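Local coordinates for tRNA (guanine(6)-N2)-methyltransferase (Thermus thermophilus, PDB 3TMA), which methylates the N2 atom of guanosine 6 in tRNA(Phe), using S-adenosyl-L-methionine as the methyl donor, at residues Gly291-Tyr296 against Pro320-Arg325; Phe299-Leu304 against Ala326-Phe331; Ala314-Arg319 against Val344-Phe349. All coordinates share one frame; numbering follows the deposited sequence.

Contact 1 of 3, residues Gly291-Tyr296 against Pro320-Arg325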
loop_
_atom_site.group_PDB
_atom_site.type_symbol
_atom_site.label_atom_id
_atom_site.label_comp_id
_atom_site.label_asym_id
_atom_site.label_seq_id
_atom_site.Cartn_x
_atom_site.Cartn_y
_atom_site.Cartn_z
ATOM N N GLY A 291 17.380 25.224 -1.205
ATOM C CA GLY A 291 16.951 24.979 0.170
ATOM C C GLY A 291 16.711 23.494 0.374
ATOM O O GLY A 291 17.076 22.932 1.405
ATOM N N LEU A 292 16.093 22.861 -0.618
ATOM C CA LEU A 292 15.897 21.430 -0.578
ATOM C C LEU A 292 17.215 20.652 -0.586
ATOM O O LEU A 292 17.377 19.711 0.179
ATOM C CB LEU A 292 14.991 20.967 -1.710
ATOM C CG LEU A 292 14.420 19.568 -1.545
ATOM C CD1 LEU A 292 13.597 19.426 -0.236
ATOM C CD2 LEU A 292 13.572 19.271 -2.758
ATOM N N PHE A 293 18.163 21.066 -1.413
ATOM C CA PHE A 293 19.456 20.400 -1.464
ATOM C C PHE A 293 20.157 20.472 -0.114
ATOM O O PHE A 293 20.810 19.507 0.301
ATOM C CB PHE A 293 20.364 21.010 -2.548
ATOM C CG PHE A 293 21.764 20.418 -2.562
ATOM C CD1 PHE A 293 21.981 19.121 -3.037
ATOM C CD2 PHE A 293 22.844 21.135 -2.086
ATOM C CE1 PHE A 293 23.256 18.565 -3.058
ATOM C CE2 PHE A 293 24.132 20.590 -2.110
ATOM C CZ PHE A 293 24.333 19.297 -2.577
ATOM N N HIS A 294 20.026 21.628 0.541
ATOM C CA HIS A 294 20.640 21.835 1.849
ATOM C C HIS A 294 19.961 21.009 2.933
ATOM O O HIS A 294 20.623 20.562 3.871
ATOM C CB HIS A 294 20.671 23.318 2.249
ATOM C CG HIS A 294 21.360 23.575 3.560
ATOM N ND1 HIS A 294 22.731 23.667 3.676
ATOM C CD2 HIS A 294 20.865 23.729 4.813
ATOM C CE1 HIS A 294 23.049 23.907 4.937
ATOM N NE2 HIS A 294 21.935 23.934 5.650
ATOM N N LEU A 295 18.661 20.791 2.820
ATOM C CA LEU A 295 17.995 19.894 3.783
ATOM C C LEU A 295 18.474 18.468 3.583
ATOM O O LEU A 295 18.774 17.777 4.567
ATOM C CB LEU A 295 16.467 19.975 3.685
ATOM C CG LEU A 295 15.581 18.891 4.355
ATOM C CD1 LEU A 295 15.750 18.835 5.858
ATOM C CD2 LEU A 295 14.154 19.216 4.017
ATOM N N TYR A 296 18.562 18.024 2.320
ATOM C CA TYR A 296 19.043 16.658 2.044
ATOM C C TYR A 296 20.474 16.501 2.565
ATOM O O TYR A 296 20.834 15.470 3.132
ATOM C CB TYR A 296 19.078 16.379 0.545
ATOM C CG TYR A 296 17.754 15.989 -0.084
ATOM C CD1 TYR A 296 16.609 15.826 0.682
ATOM C CD2 TYR A 296 17.652 15.831 -1.471
ATOM C CE1 TYR A 296 15.403 15.413 0.092
ATOM C CE2 TYR A 296 16.451 15.450 -2.073
ATOM C CZ TYR A 296 15.329 15.238 -1.276
ATOM O OH TYR A 296 14.132 14.881 -1.876
ATOM N N PRO A 320 15.506 12.027 -7.307
ATOM C CA PRO A 320 16.625 11.095 -7.134
ATOM C C PRO A 320 17.990 11.669 -7.511
ATOM O O PRO A 320 18.982 11.406 -6.806
ATOM C CB PRO A 320 16.249 9.896 -8.024
ATOM C CG PRO A 320 15.279 10.459 -9.036
ATOM C CD PRO A 320 14.513 11.524 -8.275
ATOM N N ALA A 321 18.056 12.490 -8.559
ATOM C CA ALA A 321 19.330 13.078 -8.933
ATOM C C ALA A 321 19.868 13.996 -7.818
ATOM O O ALA A 321 21.050 13.988 -7.489
ATOM C CB ALA A 321 19.206 13.834 -10.245
ATOM N N LEU A 322 19.003 14.814 -7.251
ATOM C CA LEU A 322 19.434 15.720 -6.203
ATOM C C LEU A 322 19.835 14.948 -4.937
ATOM O O LEU A 322 20.786 15.310 -4.237
ATOM C CB LEU A 322 18.287 16.662 -5.854
ATOM C CG LEU A 322 18.657 17.865 -5.003
ATOM C CD1 LEU A 322 19.618 18.774 -5.824
ATOM C CD2 LEU A 322 17.368 18.593 -4.670
ATOM N N LEU A 323 19.031 13.957 -4.582
ATOM C CA LEU A 323 19.349 13.091 -3.440
ATOM C C LEU A 323 20.724 12.469 -3.608
ATOM O O LEU A 323 21.525 12.435 -2.675
ATOM C CB LEU A 323 18.304 11.971 -3.310
ATOM C CG LEU A 323 18.318 11.084 -2.050
ATOM C CD1 LEU A 323 19.552 10.217 -1.930
ATOM C CD2 LEU A 323 18.167 11.977 -0.840
ATOM N N LYS A 324 20.981 11.929 -4.788
ATOM C CA LYS A 324 22.253 11.263 -5.037
ATOM C C LYS A 324 23.430 12.219 -5.036
ATOM O O LYS A 324 24.484 11.904 -4.495
ATOM C CB LYS A 324 22.194 10.395 -6.291
ATOM C CG LYS A 324 21.128 9.305 -6.150
ATOM C CD LYS A 324 21.504 8.041 -6.901
ATOM C CE LYS A 324 20.617 7.834 -8.085
ATOM N NZ LYS A 324 20.799 8.963 -9.007
ATOM N N ARG A 325 23.234 13.408 -5.590
ATOM C CA ARG A 325 24.189 14.458 -5.439
ATOM C C ARG A 325 24.553 14.775 -3.971
ATOM O O ARG A 325 25.716 15.068 -3.677
ATOM C CB ARG A 325 23.653 15.714 -6.144
ATOM C CG ARG A 325 24.455 17.000 -5.925
ATOM C CD ARG A 325 25.559 17.210 -6.972
ATOM N NE ARG A 325 24.985 17.266 -8.312
ATOM C CZ ARG A 325 25.166 18.260 -9.176
ATOM N NH1 ARG A 325 24.553 18.214 -10.349
ATOM N NH2 ARG A 325 25.967 19.285 -8.885
#

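Contact 2 of 3, residues Phe299-Leu304 against Ala326-Phe331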
loop_
_atom_site.group_PDB
_atom_site.type_symbol
_atom_site.label_atom_id
_atom_site.label_comp_id
_atom_site.label_asym_id
_atom_site.label_seq_id
_atom_site.Cartn_x
_atom_site.Cartn_y
_atom_site.Cartn_z
ATOM N N PHE A 299 20.442 16.423 6.430
ATOM C CA PHE A 299 19.750 15.253 6.901
ATOM C C PHE A 299 20.582 13.989 6.656
ATOM O O PHE A 299 20.681 13.135 7.528
ATOM C CB PHE A 299 18.360 15.096 6.252
ATOM C CG PHE A 299 17.825 13.678 6.336
ATOM C CD1 PHE A 299 17.427 13.157 7.552
ATOM C CD2 PHE A 299 17.737 12.891 5.203
ATOM C CE1 PHE A 299 16.976 11.855 7.663
ATOM C CE2 PHE A 299 17.288 11.585 5.278
ATOM C CZ PHE A 299 16.941 11.045 6.517
ATOM N N LEU A 300 21.143 13.827 5.458
ATOM C CA LEU A 300 21.839 12.553 5.186
ATOM C C LEU A 300 23.090 12.427 6.046
ATOM O O LEU A 300 23.496 11.331 6.394
ATOM C CB LEU A 300 22.215 12.412 3.719
ATOM C CG LEU A 300 20.992 12.224 2.816
ATOM C CD1 LEU A 300 21.360 12.523 1.356
ATOM C CD2 LEU A 300 20.372 10.813 3.008
ATOM N N ARG A 301 23.753 13.545 6.318
ATOM C CA ARG A 301 24.925 13.484 7.182
ATOM C C ARG A 301 24.583 13.163 8.635
ATOM O O ARG A 301 25.304 12.409 9.297
ATOM C CB ARG A 301 25.823 14.726 7.019
ATOM C CG ARG A 301 26.690 14.585 5.741
ATOM C CD ARG A 301 27.088 15.934 5.130
ATOM N NE ARG A 301 27.710 15.666 3.836
ATOM C CZ ARG A 301 27.029 15.335 2.738
ATOM N NH1 ARG A 301 25.681 15.254 2.765
ATOM N NH2 ARG A 301 27.696 15.032 1.640
ATOM N N GLY A 302 23.490 13.735 9.127
ATOM C CA GLY A 302 22.993 13.377 10.457
ATOM C C GLY A 302 22.612 11.899 10.494
ATOM O O GLY A 302 22.854 11.200 11.508
ATOM N N ALA A 303 21.998 11.406 9.413
ATOM C CA ALA A 303 21.546 10.005 9.409
ATOM C C ALA A 303 22.755 9.088 9.497
ATOM O O ALA A 303 22.757 8.137 10.273
ATOM C CB ALA A 303 20.742 9.672 8.136
ATOM N N LEU A 304 23.796 9.393 8.731
ATOM C CA LEU A 304 25.021 8.586 8.734
ATOM C C LEU A 304 25.651 8.549 10.120
ATOM O O LEU A 304 26.205 7.519 10.544
ATOM C CB LEU A 304 26.045 9.172 7.731
ATOM C CG LEU A 304 27.320 8.356 7.535
ATOM C CD1 LEU A 304 27.014 7.115 6.733
ATOM C CD2 LEU A 304 28.385 9.192 6.807
ATOM N N ALA A 326 23.569 14.726 -3.060
ATOM C CA ALA A 326 23.776 15.043 -1.652
ATOM C C ALA A 326 24.305 13.898 -0.782
ATOM O O ALA A 326 24.536 14.095 0.411
ATOM C CB ALA A 326 22.462 15.597 -1.052
ATOM N N LEU A 327 24.356 12.678 -1.321
ATOM C CA LEU A 327 24.762 11.502 -0.535
ATOM C C LEU A 327 26.185 11.633 -0.035
ATOM O O LEU A 327 27.087 11.872 -0.848
ATOM C CB LEU A 327 24.707 10.246 -1.387
ATOM C CG LEU A 327 23.399 9.492 -1.549
ATOM C CD1 LEU A 327 23.573 8.281 -2.483
ATOM C CD2 LEU A 327 22.908 9.020 -0.163
ATOM N N PRO A 328 26.419 11.430 1.284
ATOM C CA PRO A 328 27.825 11.373 1.647
ATOM C C PRO A 328 28.444 10.036 1.247
ATOM O O PRO A 328 27.723 9.032 1.101
ATOM C CB PRO A 328 27.817 11.566 3.176
ATOM C CG PRO A 328 26.438 11.116 3.618
ATOM C CD PRO A 328 25.525 11.506 2.466
ATOM N N PRO A 329 29.774 10.007 1.070
ATOM C CA PRO A 329 30.428 8.789 0.562
ATOM C C PRO A 329 30.500 7.620 1.586
ATOM O O PRO A 329 30.791 6.477 1.203
ATOM C CB PRO A 329 31.832 9.284 0.155
ATOM C CG PRO A 329 32.031 10.578 0.906
ATOM C CD PRO A 329 30.655 11.193 0.980
ATOM N N GLY A 330 30.217 7.883 2.857
ATOM C CA GLY A 330 30.091 6.792 3.829
ATOM C C GLY A 330 28.886 5.846 3.622
ATOM O O GLY A 330 28.796 4.824 4.292
ATOM N N PHE A 331 27.934 6.232 2.773
ATOM C CA PHE A 331 26.794 5.378 2.407
ATOM C C PHE A 331 27.058 4.592 1.123
ATOM O O PHE A 331 27.636 5.128 0.172
ATOM C CB PHE A 331 25.528 6.254 2.199
ATOM C CG PHE A 331 24.785 6.579 3.474
ATOM C CD1 PHE A 331 24.334 5.557 4.310
ATOM C CD2 PHE A 331 24.457 7.893 3.788
ATOM C CE1 PHE A 331 23.574 5.851 5.455
ATOM C CE2 PHE A 331 23.724 8.198 4.923
ATOM C CZ PHE A 331 23.286 7.176 5.773
HETATM O O HOH W 1 27.448 14.633 -1.419
#

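Contact 3 of 3, residues Ala314-Arg319 against Val344-Phe349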
loop_
_atom_site.group_PDB
_atom_site.type_symbol
_atom_site.label_atom_id
_atom_site.label_comp_id
_atom_site.label_asym_id
_atom_site.label_seq_id
_atom_site.Cartn_x
_atom_site.Cartn_y
_atom_site.Cartn_z
ATOM N N ALA A 314 15.893 3.688 4.575
ATOM C CA ALA A 314 15.008 3.586 3.404
ATOM C C ALA A 314 14.379 4.965 3.213
ATOM O O ALA A 314 13.785 5.519 4.144
ATOM C CB ALA A 314 13.903 2.505 3.633
ATOM N N LEU A 315 14.534 5.508 2.045
ATOM C CA LEU A 315 14.006 6.808 1.844
ATOM C C LEU A 315 13.222 7.003 0.581
ATOM O O LEU A 315 13.501 6.421 -0.415
ATOM C CB LEU A 315 15.046 7.909 2.083
ATOM C CG LEU A 315 15.961 8.475 1.010
ATOM C CD1 LEU A 315 15.113 9.128 -0.116
ATOM C CD2 LEU A 315 16.810 9.518 1.721
ATOM N N LEU A 316 12.223 7.843 0.674
ATOM C CA LEU A 316 11.347 8.088 -0.489
ATOM C C LEU A 316 11.603 9.501 -1.035
ATOM O O LEU A 316 11.628 10.470 -0.242
ATOM C CB LEU A 316 9.907 7.952 0.026
ATOM C CG LEU A 316 8.643 7.869 -0.809
ATOM C CD1 LEU A 316 8.640 6.760 -1.862
ATOM C CD2 LEU A 316 7.565 7.615 0.229
ATOM N N THR A 317 11.792 9.660 -2.347
ATOM C CA THR A 317 12.027 11.001 -2.894
ATOM C C THR A 317 11.534 11.140 -4.344
ATOM O O THR A 317 11.768 10.254 -5.166
ATOM C CB THR A 317 13.579 11.405 -2.839
ATOM O OG1 THR A 317 13.782 12.657 -3.510
ATOM C CG2 THR A 317 14.432 10.359 -3.556
ATOM N N LEU A 318 10.962 12.298 -4.656
ATOM C CA LEU A 318 10.693 12.693 -6.038
ATOM C C LEU A 318 11.902 13.220 -6.786
ATOM O O LEU A 318 11.843 13.453 -8.025
ATOM C CB LEU A 318 9.515 13.698 -6.120
ATOM C CG LEU A 318 8.152 13.019 -5.852
ATOM C CD1 LEU A 318 7.100 14.058 -5.399
ATOM C CD2 LEU A 318 7.687 12.235 -7.091
ATOM N N ARG A 319 13.014 13.406 -6.068
ATOM C CA ARG A 319 14.194 14.032 -6.677
ATOM C C ARG A 319 15.449 13.145 -6.552
ATOM O O ARG A 319 16.385 13.498 -5.829
ATOM C CB ARG A 319 14.425 15.399 -6.022
ATOM C CG ARG A 319 13.375 16.456 -6.427
ATOM C CD ARG A 319 13.642 17.785 -5.757
ATOM N NE ARG A 319 12.628 18.783 -6.081
ATOM C CZ ARG A 319 12.680 19.630 -7.101
ATOM N NH1 ARG A 319 13.719 19.653 -7.954
ATOM N NH2 ARG A 319 11.686 20.485 -7.243
ATOM N N VAL A 344 1.913 9.953 -8.905
ATOM C CA VAL A 344 3.265 10.300 -9.330
ATOM C C VAL A 344 4.243 9.206 -8.931
ATOM O O VAL A 344 3.816 8.209 -8.330
ATOM C CB VAL A 344 3.711 11.741 -8.887
ATOM C CG1 VAL A 344 2.706 12.791 -9.416
ATOM C CG2 VAL A 344 3.859 11.865 -7.360
ATOM N N TYR A 345 5.523 9.327 -9.306
ATOM C CA TYR A 345 6.433 8.186 -9.171
ATOM C C TYR A 345 7.723 8.505 -8.395
ATOM O O TYR A 345 8.807 8.678 -9.002
ATOM C CB TYR A 345 6.784 7.635 -10.557
ATOM C CG TYR A 345 5.659 6.875 -11.186
ATOM C CD1 TYR A 345 4.634 7.540 -11.816
ATOM C CD2 TYR A 345 5.594 5.482 -11.103
ATOM C CE1 TYR A 345 3.595 6.847 -12.453
ATOM C CE2 TYR A 345 4.553 4.777 -11.734
ATOM C CZ TYR A 345 3.569 5.477 -12.399
ATOM O OH TYR A 345 2.522 4.820 -13.003
ATOM N N PRO A 346 7.629 8.538 -7.057
ATOM C CA PRO A 346 8.867 8.674 -6.291
ATOM C C PRO A 346 9.756 7.426 -6.404
ATOM O O PRO A 346 9.273 6.350 -6.805
ATOM C CB PRO A 346 8.378 8.834 -4.863
ATOM C CG PRO A 346 7.060 8.163 -4.832
ATOM C CD PRO A 346 6.440 8.480 -6.183
ATOM N N ARG A 347 11.033 7.588 -6.076
ATOM C CA ARG A 347 11.938 6.456 -5.933
ATOM C C ARG A 347 12.042 6.102 -4.460
ATOM O O ARG A 347 11.917 6.991 -3.596
ATOM C CB ARG A 347 13.332 6.856 -6.475
ATOM C CG ARG A 347 13.460 6.667 -8.003
ATOM C CD ARG A 347 12.535 7.608 -8.800
ATOM N NE ARG A 347 12.860 7.537 -10.231
ATOM C CZ ARG A 347 11.982 7.402 -11.214
ATOM N NH1 ARG A 347 10.684 7.582 -10.989
ATOM N NH2 ARG A 347 12.423 7.210 -12.460
ATOM N N VAL A 348 12.242 4.820 -4.157
ATOM C CA VAL A 348 12.697 4.413 -2.803
ATOM C C VAL A 348 14.174 4.007 -2.939
ATOM O O VAL A 348 14.539 3.188 -3.810
ATOM C CB VAL A 348 11.916 3.201 -2.209
ATOM C CG1 VAL A 348 12.561 2.759 -0.851
ATOM C CG2 VAL A 348 10.409 3.572 -1.971
ATOM N N PHE A 349 15.019 4.602 -2.113
ATOM C CA PHE A 349 16.429 4.179 -2.064
ATOM C C PHE A 349 16.686 3.506 -0.736
ATOM O O PHE A 349 16.166 3.967 0.267
ATOM C CB PHE A 349 17.309 5.442 -2.155
ATOM C CG PHE A 349 17.273 6.107 -3.525
ATOM C CD1 PHE A 349 17.668 5.426 -4.660
ATOM C CD2 PHE A 349 16.901 7.430 -3.665
ATOM C CE1 PHE A 349 17.671 6.054 -5.959
ATOM C CE2 PHE A 349 16.940 8.060 -4.954
ATOM C CZ PHE A 349 17.310 7.349 -6.084
#

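Contact 1 of 3, residues Gly291-Tyr296 against Pro320-Arg325
Helix 291-296 and helix 320-325 approach to 9.5 Å between their axes and cross at -49°, with Phe293 nearest Leu322 and Tyr296 nearest Leu323 along the backbones. That separation leaves room for a layer of side chains, and Leu322 fills the middle of it. Its CD1 methyl rests against Phe293, 3.7 Å from Leu322 CD1 to Phe293 CD1, while its other methyl, CD2, turns to Tyr296 and Leu292, with Leu322 CD2 4.2 Å from Tyr296 CE2. Phe293 leaves its helix with CG anti to the backbone N (chi1 175°), which carries the ring across to Arg325; there Phe293 CE1 lies 3.5 Å from Arg325 CG. Arg325 therefore contributes the aliphatic base of its chain, which bends at chi2 and chi3. Further along, Leu323 lays a methyl over the Tyr296 ring in a CH-pi contact: Leu323 CD2 sits 4.0 Å from the ring centroid, only 13° off the normal. The hydroxyl of Tyr296 is hydrogen-bonded to Thr317 OG1 at the end of strand 312-317, so the ring is held at its polar end as well as over this face. This is helix-helix packing in the Rossmann-fold methyltransferase domain, between helix 290-305, which precedes strand 312-317, and helix 320-326, which follows it.

Contact 2 of 3, residues Phe299-Leu304 against Ala326-Phe331
Leu304 sets its CD1 methyl squarely over the ring of Phe331, 3.7 Å from Leu304 CD1 to the ring centroid and 3° off the normal, a CH-pi contact made almost on the ring axis. The leucine reaches it with its CG turned away from the backbone N (chi1 -175°), its CB meanwhile lying beside Phe331 CE2. The same CE2 also approaches the backbone of helix 299-304, 3.5 Å from Leu300 O, which lies near the ring plane, so the phenyl meets a helical carbonyl at its edge and, over a face, the leucine one turn on. Phe331 closes a type I beta turn that starts at Pro328 and leads into strand 331-338, the outermost strand beyond 347-353 in the sheet of the Rossmann-fold domain; helix 290-305 is thus packed against the loop that brings the chain from helix 320-326 to that edge. Pro328 fits against the helix with its CD 3.7 Å from Leu300 CB. Its CB lies over one face of the Arg301 guanidinium, 3.8 Å above the plane. At the edge of that group Arg301 NH1 donates to Ala326 O, 2.9 Å away with an N-H...O angle of 164°, the oxygen close to the guanidinium plane. NH1 also bonds to Trp297 O, and a water, in plane with the guanidinium as well, links Arg301 NH2 (3.1 Å) to Leu327 O (2.8 Å). Three bonds at two nitrogens, with proline over a face, fix the rotation of the guanidinium. Arg301 also makes a cation-pi contact with Trp297.

Contact 3 of 3, residues Ala314-Arg319 against Val344-Phe349
Strands 314-317 and 347-349 form an antiparallel pairing in the Rossmann-fold methyltransferase sheet, where 347-353 runs antiparallel to 312-317, the last of the parallel strands. Four backbone bonds of 2.9 Å join them: Leu315 N to Phe349 O and Phe349 N to Leu315 O at one hydrogen-bonded pair, Thr317 N to Arg347 O and Arg347 N to Thr317 O at the next. Leu316 and Val348 make the non-hydrogen-bonded pair between. On their face of the sheet Leu316 CD1 is held between two neighbours, 3.6 Å from Val348 CG2 and 3.6 Å from Pro346 CG, with the leucine and proline lying side by side and pointing the same way. This leucine's side chain also comes to about 4 Å from that of Asn279, which probably helps to bind S-adenosyl-L-methionine. On the other face Thr317 CG2 reaches the Phe349 ring, 3.7 Å from Phe349 CE2, and Arg347 CB lies above the ring, offset toward its rim. Because OG1 takes the position opposite the backbone N (chi1 174°), the methyl is left to the phenylalanine and the oxygen to the chain ahead: Arg319 N donates to Thr317 OG1 at 2.8 Å, an ST turn. Beyond the strands Leu318 CD2 packs on Val344 CG2, 3.9 Å apart. Strand 347-353, inserted antiparallel between 312-317 and 331-338, is the seventh strand that marks the Rossmann-fold methyltransferases (order 3-2-1-4-5-7-6).

Overall arrangement
Contact 3 is the buried one, a backbone-bonded pair of strands within the sheet; contacts 1 and 2 are partly buried layers of helix and loop on one face of it, both built on helix 290-305. Contact 1 is wholly apolar across its segments, whereas contact 2, at the turn into the edge strand, adds an arginine bonded to backbone carbonyls and to water. Within the helical layer Ala326 joins contacts 1 and 2, packing against Phe293 and Tyr296. Toward the sheet, Leu315 receives Leu323 of contact 1 and Leu300 of contact 2, Pro320 packs on Phe349, and one polar link, between hydroxyls, joins contacts 1 and 3. Along the chain the segments of all three alternate.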